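Local coordinates for oxidoreductase protein (Agrobacterium radiobacter, PDB 5UI9) that binds NAD and a small dihydroxy acid side by side and probably catalyses NAD-dependent oxidoreduction, as a member of the GFO/IDH/MocA family, at residues T76-H80 and C96-K102; F174-G180 and D229-A233. One frame throughout, in Å; residues are numbered along the deposited sequence.

From the N terminus the chain first builds the NAD-binding Rossmann domain, where contact 1 closes a short loop: residues 76-80, after strand 70-73, meet residues 96-102, at the end of strand 94-97, once helix 80-89 has been made. Contact 2 opens only later, in the C-terminal domain, and closes a longer loop between the start of helix 175-191 and the end of strand 225-231. The two loops follow in series and neither encloses the other. Their centres lie about 17 Å apart, yet they touch where Lys98 NZ forms a salt bridge with Asp178 OD1 at 3.2 Å, and both reach the bound dihydroxy acid, tying the cofactor domain to the C-terminal domain.

Contact 1: residues T76-H80 and C96-K102; sequences TVQSH and CQKPFAK. With NAD (nicotinamide-adenine-dinucleotide), chain C; 8A1 ((2S)-2,3-dihydroxy-2-methylpropanoic acid), chain D.
A cis peptide bond before Pro99 turns the chain beside His80, whose ND1 meets two successive carbonyls. The bond from ND1 to Phe100 O is 3.0 Å long and lies close to the ring plane, although ND1 sits well above the plane of that carbonyl; the one to Pro99 O is bent and weak. NE2 is hydrogen-bonded to Thr75 O, where it can only be the donor, so both ring nitrogens are engaged and the rotation of the imidazole is fixed. Cys96 SG rests over one ring face, 3.8 Å from the centroid, while Val77 CA covers the opposite face. Val77 CG2, opposite the backbone N across the CA-CB bond, packs 3.4 Å from Ala101 C and nears Pro99 CB; a compact branched residue fits against this turning backbone.

Gln97 and Lys98 face the ligands. Gln97 NE2, also bonded to Gln20, donates to the nicotinamide O7N of NAD at 3.2 Å. Lys98 O takes both ribose hydroxyls, with O3D at 2.6 Å, and its twice-bent chain curls NZ back to O2D and to carboxylate O of the dihydroxy acid at 2.7 Å.

Strand 94-97 pairs with strands 70-73 and 121-124, Phe100 packs against helix 104-116, and Pro99 touches helix 175-191.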
loop_
_atom_site.group_PDB
_atom_site.type_symbol
_atom_site.label_atom_id
_atom_site.label_comp_id
_atom_site.label_asym_id
_atom_site.label_seq_id
_atom_site.Cartn_x
_atom_site.Cartn_y
_atom_site.Cartn_z
ATOM N N THR A 76 -15.573 26.861 7.248
ATOM C CA THR A 76 -14.191 26.401 7.107
ATOM C C THR A 76 -13.487 26.464 8.471
ATOM O O THR A 76 -14.001 27.064 9.418
ATOM C CB THR A 76 -13.425 27.210 6.042
ATOM O OG1 THR A 76 -13.511 28.611 6.331
ATOM C CG2 THR A 76 -14.011 26.940 4.659
ATOM N N VAL A 77 -12.314 25.839 8.550
ATOM C CA VAL A 77 -11.607 25.607 9.820
ATOM C C VAL A 77 -11.268 26.854 10.664
ATOM O O VAL A 77 -11.217 26.767 11.891
ATOM C CB VAL A 77 -10.321 24.770 9.577
ATOM C CG1 VAL A 77 -9.250 25.591 8.861
ATOM C CG2 VAL A 77 -9.799 24.171 10.880
ATOM N N GLN A 78 -11.049 27.992 10.006
ATOM C CA GLN A 78 -10.618 29.237 10.652
ATOM C C GLN A 78 -11.511 29.627 11.843
ATOM O O GLN A 78 -11.022 30.049 12.894
ATOM C CB GLN A 78 -10.583 30.400 9.632
ATOM C CG GLN A 78 -9.486 30.317 8.559
ATOM C CD GLN A 78 -9.859 29.492 7.309
ATOM O OE1 GLN A 78 -10.833 28.725 7.304
ATOM N NE2 GLN A 78 -9.064 29.642 6.246
ATOM N N SER A 79 -12.816 29.470 11.674
ATOM C CA SER A 79 -13.778 29.881 12.697
ATOM C C SER A 79 -14.297 28.754 13.615
ATOM O O SER A 79 -15.147 29.011 14.459
ATOM C CB SER A 79 -14.942 30.588 12.010
ATOM O OG SER A 79 -15.637 29.691 11.172
ATOM N N HIS A 80 -13.783 27.529 13.485
ATOM C CA HIS A 80 -14.299 26.400 14.278
ATOM C C HIS A 80 -14.117 26.582 15.786
ATOM O O HIS A 80 -15.071 26.374 16.549
ATOM C CB HIS A 80 -13.668 25.067 13.870
ATOM C CG HIS A 80 -14.128 24.555 12.544
ATOM N ND1 HIS A 80 -13.631 23.398 11.986
ATOM C CD2 HIS A 80 -15.017 25.054 11.653
ATOM C CE1 HIS A 80 -14.204 23.201 10.810
ATOM N NE2 HIS A 80 -15.049 24.191 10.585
ATOM N N CYS A 96 -19.428 20.047 14.700
ATOM C CA CYS A 96 -18.363 20.799 14.042
ATOM C C CYS A 96 -17.778 20.010 12.872
ATOM O O CYS A 96 -17.402 18.851 13.024
ATOM C CB CYS A 96 -17.260 21.118 15.031
ATOM S SG CYS A 96 -16.061 22.281 14.358
ATOM N N GLN A 97 -17.715 20.641 11.708
ATOM C CA GLN A 97 -17.138 20.011 10.514
ATOM C C GLN A 97 -15.645 19.730 10.648
ATOM O O GLN A 97 -14.958 20.321 11.479
ATOM C CB GLN A 97 -17.399 20.866 9.260
ATOM C CG GLN A 97 -18.563 20.380 8.404
ATOM C CD GLN A 97 -18.259 19.085 7.675
ATOM O OE1 GLN A 97 -17.124 18.589 7.711
ATOM N NE2 GLN A 97 -19.272 18.522 7.015
ATOM N N LYS A 98 -15.158 18.811 9.815
ATOM C CA LYS A 98 -13.717 18.602 9.655
ATOM C C LYS A 98 -13.166 19.692 8.723
ATOM O O LYS A 98 -13.952 20.335 8.022
ATOM C CB LYS A 98 -13.347 17.190 9.142
ATOM C CG LYS A 98 -14.177 16.566 8.017
ATOM C CD LYS A 98 -14.124 17.283 6.670
ATOM C CE LYS A 98 -12.726 17.286 6.057
ATOM N NZ LYS A 98 -12.751 17.704 4.629
ATOM N N PRO A 99 -11.859 19.971 8.753
ATOM C CA PRO A 99 -10.952 19.588 9.837
ATOM C C PRO A 99 -11.404 20.206 11.169
ATOM O O PRO A 99 -11.782 21.378 11.197
ATOM C CB PRO A 99 -9.609 20.209 9.423
ATOM C CG PRO A 99 -9.804 20.770 8.049
ATOM C CD PRO A 99 -11.271 20.999 7.883
ATOM N N PHE A 100 -11.356 19.420 12.242
ATOM C CA PHE A 100 -11.867 19.836 13.561
ATOM C C PHE A 100 -11.315 21.208 13.961
ATOM O O PHE A 100 -12.077 22.153 14.191
ATOM C CB PHE A 100 -11.520 18.746 14.595
ATOM C CG PHE A 100 -12.115 18.933 15.969
ATOM C CD1 PHE A 100 -13.206 19.770 16.223
ATOM C CD2 PHE A 100 -11.601 18.182 17.022
ATOM C CE1 PHE A 100 -13.723 19.891 17.505
ATOM C CE2 PHE A 100 -12.122 18.291 18.302
ATOM C CZ PHE A 100 -13.183 19.148 18.546
ATOM N N ALA A 101 -9.988 21.304 13.978
ATOM C CA ALA A 101 -9.270 22.513 14.359
ATOM C C ALA A 101 -8.054 22.717 13.466
ATOM O O ALA A 101 -7.748 21.869 12.621
ATOM C CB ALA A 101 -8.831 22.402 15.808
ATOM N N LYS A 102 -7.371 23.845 13.666
ATOM C CA LYS A 102 -6.109 24.138 12.985
ATOM C C LYS A 102 -4.936 23.332 13.551
ATOM O O LYS A 102 -3.964 23.083 12.845
ATOM C CB LYS A 102 -5.780 25.632 13.075
ATOM C CG LYS A 102 -6.691 26.515 12.243
ATOM C CD LYS A 102 -6.373 27.995 12.420
ATOM C CE LYS A 102 -6.629 28.775 11.137
ATOM N NZ LYS A 102 -6.762 30.240 11.381
HETATM P PA NAD C . -17.352 27.176 1.827
HETATM O O1A NAD C . -16.295 28.260 1.821
HETATM O O2A NAD C . -18.091 26.833 0.563
HETATM O O5B NAD C . -18.434 27.537 2.949
HETATM C C5B NAD C . -18.096 28.164 4.179
HETATM C C4B NAD C . -19.181 29.188 4.473
HETATM O O4B NAD C . -19.050 29.622 5.822
HETATM C C3B NAD C . -19.073 30.426 3.594
HETATM O O3B NAD C . -20.350 30.699 3.001
HETATM C C2B NAD C . -18.622 31.540 4.528
HETATM O O2B NAD C . -19.207 32.795 4.178
HETATM C C1B NAD C . -19.110 31.047 5.880
HETATM N N9A NAD C . -18.348 31.463 7.080
HETATM C C8A NAD C . -17.020 31.377 7.290
HETATM N N7A NAD C . -16.713 31.826 8.536
HETATM C C5A NAD C . -17.858 32.188 9.143
HETATM C C6A NAD C . -18.266 32.745 10.461
HETATM N N6A NAD C . -17.358 33.016 11.423
HETATM N N1A NAD C . -19.585 32.969 10.673
HETATM C C2A NAD C . -20.523 32.715 9.737
HETATM N N3A NAD C . -20.220 32.212 8.525
HETATM C C4A NAD C . -18.935 31.934 8.178
HETATM O O3 NAD C . -16.692 25.843 2.438
HETATM P PN NAD C . -17.234 24.352 2.136
HETATM O O1N NAD C . -16.641 23.838 0.848
HETATM O O2N NAD C . -18.730 24.317 2.321
HETATM O O5D NAD C . -16.503 23.582 3.330
HETATM C C5D NAD C . -16.812 23.908 4.679
HETATM C C4D NAD C . -16.250 22.817 5.570
HETATM O O4D NAD C . -16.864 21.575 5.210
HETATM C C3D NAD C . -14.746 22.655 5.401
HETATM O O3D NAD C . -14.115 22.599 6.685
HETATM C C2D NAD C . -14.583 21.351 4.639
HETATM O O2D NAD C . -13.423 20.615 5.026
HETATM C C1D NAD C . -15.856 20.588 4.998
HETATM N N1N NAD C . -16.311 19.593 4.009
HETATM C C2N NAD C . -16.674 18.388 4.483
HETATM C C3N NAD C . -17.122 17.371 3.655
HETATM C C7N NAD C . -17.504 16.054 4.275
HETATM O O7N NAD C . -18.018 16.048 5.391
HETATM N N7N NAD C . -17.288 14.914 3.616
HETATM C C4N NAD C . -17.194 17.615 2.282
HETATM C C5N NAD C . -16.822 18.870 1.796
HETATM C C6N NAD C . -16.387 19.855 2.684
HETATM O OXT 8A1 D . -15.401 15.008 1.492
HETATM C C 8A1 D . -14.503 15.820 1.822
HETATM O O 8A1 D . -14.263 16.105 3.016
HETATM C CA 8A1 D . -13.669 16.470 0.748
HETATM C CB 8A1 D . -12.410 15.616 0.601
HETATM O O1 8A1 D . -11.624 16.020 -0.525
HETATM O O2 8A1 D . -13.322 17.808 1.143
HETATM C C3 8A1 D . -14.463 16.559 -0.556
#

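Contact 2: residues F174-G180 and D229-A233; sequences FIIEDLG and DVSYA. With 8A1 ((2S)-2,3-dihydroxy-2-methylpropanoic acid), chain D.
Helix 175-180 crosses strand 229-231 nearly at right angles, at 102° with the axes 9.2 Å apart at closest, and the helix has a wider, pi-type turn near its start, where Ile175 O accepts from both Leu179 N and Gly180 N. Across the gap the grip is apolar. Ile175 extends CD1 over the backbone where the strand ends, 3.4 Å from Tyr232 N, and its CG1 and CD1 also lie beside Val230 CG2; a long, branched chain suits this span. Leu179 CD1 presses on Val230 CG1 at 3.4 Å, tighter than a usual carbon contact, as the two side chains slide past each other in opposite directions. Gly180, a glycine, brings its CA near Val230 CG1, where the helix backbone comes close to the strand.

Phe174, at the N-cap position, has its CG anti to the backbone N (chi1 167°), which carries the ring to Tyr232, where Phe174 CZ comes 3.4 Å from Tyr232 CD2. The ring planes are within 14° of parallel but slid so far apart that they barely overlap. Leu179 CG and Ile175 CD1 also flank the tyrosine, which helps to place its hydroxyl at the ligand.

Tyr232 OH donates to ligand O1 at 2.6 Å. Asp178 takes the two ligand hydroxyls on separate oxygens, O1 on OD2 and O2 on OD1, so its carboxylate clasps the diol; His182 and Gln165 also bond the acid.

Strand 225-231 lies between strands 148-156 and 213-220 of the mixed sheet. Ile175 and Val230 both meet Ala214 of strand 213-220, Leu179 reaches Phe155 of strand 148-156, and Ile176 turns to helix 316-335.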
loop_
_atom_site.group_PDB
_atom_site.type_symbol
_atom_site.label_atom_id
_atom_site.label_comp_id
_atom_site.label_asym_id
_atom_site.label_seq_id
_atom_site.Cartn_x
_atom_site.Cartn_y
_atom_site.Cartn_z
ATOM N N PHE A 174 -2.806 20.568 2.180
ATOM C CA PHE A 174 -3.978 20.166 1.392
ATOM C C PHE A 174 -4.438 18.755 1.782
ATOM O O PHE A 174 -5.233 18.629 2.704
ATOM C CB PHE A 174 -3.729 20.358 -0.126
ATOM C CG PHE A 174 -4.751 19.690 -1.034
ATOM C CD1 PHE A 174 -6.109 19.656 -0.713
ATOM C CD2 PHE A 174 -4.343 19.122 -2.241
ATOM C CE1 PHE A 174 -7.029 19.039 -1.556
ATOM C CE2 PHE A 174 -5.258 18.510 -3.091
ATOM C CZ PHE A 174 -6.602 18.466 -2.749
ATOM N N ILE A 175 -3.927 17.709 1.132
ATOM C CA ILE A 175 -4.652 16.427 1.108
ATOM C C ILE A 175 -4.770 15.686 2.453
ATOM O O ILE A 175 -5.810 15.085 2.704
ATOM C CB ILE A 175 -4.135 15.480 -0.003
ATOM C CG1 ILE A 175 -5.180 14.398 -0.317
ATOM C CG2 ILE A 175 -2.794 14.860 0.373
ATOM C CD1 ILE A 175 -4.881 13.624 -1.579
ATOM N N ILE A 176 -3.754 15.729 3.315
ATOM C CA ILE A 176 -3.860 15.034 4.612
ATOM C C ILE A 176 -4.935 15.700 5.494
ATOM O O ILE A 176 -5.800 15.015 6.058
ATOM C CB ILE A 176 -2.519 14.925 5.382
ATOM C CG1 ILE A 176 -1.434 14.277 4.514
ATOM C CG2 ILE A 176 -2.712 14.116 6.664
ATOM C CD1 ILE A 176 -0.088 14.126 5.196
ATOM N N GLU A 177 -4.868 17.026 5.589
ATOM C CA GLU A 177 -5.857 17.831 6.309
ATOM C C GLU A 177 -7.274 17.713 5.727
ATOM O O GLU A 177 -8.240 17.636 6.472
ATOM C CB GLU A 177 -5.429 19.305 6.304
ATOM C CG GLU A 177 -6.346 20.240 7.081
ATOM C CD GLU A 177 -5.942 21.706 6.998
ATOM O OE1 GLU A 177 -6.695 22.540 7.543
ATOM O OE2 GLU A 177 -4.893 22.035 6.395
ATOM N N ASP A 178 -7.393 17.711 4.405
ATOM C CA ASP A 178 -8.702 17.708 3.761
ATOM C C ASP A 178 -9.327 16.315 3.665
ATOM O O ASP A 178 -10.516 16.135 3.945
ATOM C CB ASP A 178 -8.610 18.296 2.354
ATOM C CG ASP A 178 -9.925 18.194 1.600
ATOM O OD1 ASP A 178 -10.959 18.620 2.165
ATOM O OD2 ASP A 178 -9.926 17.675 0.461
ATOM N N LEU A 179 -8.521 15.346 3.236
ATOM C CA LEU A 179 -9.021 14.043 2.805
ATOM C C LEU A 179 -8.433 12.899 3.621
ATOM O O LEU A 179 -9.176 12.011 4.066
ATOM C CB LEU A 179 -8.738 13.884 1.306
ATOM C CG LEU A 179 -9.096 12.593 0.566
ATOM C CD1 LEU A 179 -8.041 11.514 0.761
ATOM C CD2 LEU A 179 -10.488 12.089 0.930
ATOM N N GLY A 180 -7.110 12.914 3.814
ATOM C CA GLY A 180 -6.414 11.944 4.666
ATOM C C GLY A 180 -7.012 11.841 6.056
ATOM O O GLY A 180 -7.035 10.764 6.653
ATOM N N ASP A 229 -2.968 5.408 1.874
ATOM C CA ASP A 229 -2.415 6.086 0.708
ATOM C C ASP A 229 -3.501 6.914 0.033
ATOM O O ASP A 229 -4.563 6.403 -0.310
ATOM C CB ASP A 229 -1.731 5.093 -0.244
ATOM C CG ASP A 229 -2.685 4.090 -0.860
ATOM O OD1 ASP A 229 -2.943 3.040 -0.247
ATOM O OD2 ASP A 229 -3.138 4.325 -2.000
ATOM N N VAL A 230 -3.234 8.211 -0.101
ATOM C CA VAL A 230 -4.178 9.154 -0.664
ATOM C C VAL A 230 -3.518 9.975 -1.767
ATOM O O VAL A 230 -2.314 10.260 -1.714
ATOM C CB VAL A 230 -4.817 10.069 0.419
ATOM C CG1 VAL A 230 -5.593 9.225 1.419
ATOM C CG2 VAL A 230 -3.783 10.932 1.134
ATOM N N SER A 231 -4.320 10.335 -2.768
ATOM C CA SER A 231 -3.854 11.103 -3.912
ATOM C C SER A 231 -5.021 11.793 -4.598
ATOM O O SER A 231 -6.070 11.169 -4.795
ATOM C CB SER A 231 -3.157 10.180 -4.921
ATOM O OG SER A 231 -2.836 10.860 -6.133
ATOM N N TYR A 232 -4.839 13.069 -4.941
ATOM C CA TYR A 232 -5.729 13.790 -5.866
ATOM C C TYR A 232 -5.056 14.059 -7.235
ATOM O O TYR A 232 -5.522 14.906 -8.010
ATOM C CB TYR A 232 -6.240 15.090 -5.229
ATOM C CG TYR A 232 -7.578 14.949 -4.523
ATOM C CD1 TYR A 232 -8.712 14.494 -5.212
ATOM C CD2 TYR A 232 -7.725 15.281 -3.176
ATOM C CE1 TYR A 232 -9.941 14.378 -4.580
ATOM C CE2 TYR A 232 -8.952 15.159 -2.538
ATOM C CZ TYR A 232 -10.052 14.710 -3.244
ATOM O OH TYR A 232 -11.268 14.587 -2.623
ATOM N N ALA A 233 -3.990 13.315 -7.542
ATOM C CA ALA A 233 -3.294 13.415 -8.836
ATOM C C ALA A 233 -3.235 12.065 -9.578
ATOM O O ALA A 233 -2.341 11.836 -10.392
ATOM C CB ALA A 233 -1.895 13.972 -8.626
HETATM O OXT 8A1 D . -15.401 15.008 1.492
HETATM C C 8A1 D . -14.503 15.820 1.822
HETATM O O 8A1 D . -14.263 16.105 3.016
HETATM C CA 8A1 D . -13.669 16.470 0.748
HETATM C CB 8A1 D . -12.410 15.616 0.601
HETATM O O1 8A1 D . -11.624 16.020 -0.525
HETATM O O2 8A1 D . -13.322 17.808 1.143
HETATM C C3 8A1 D . -14.463 16.559 -0.556
#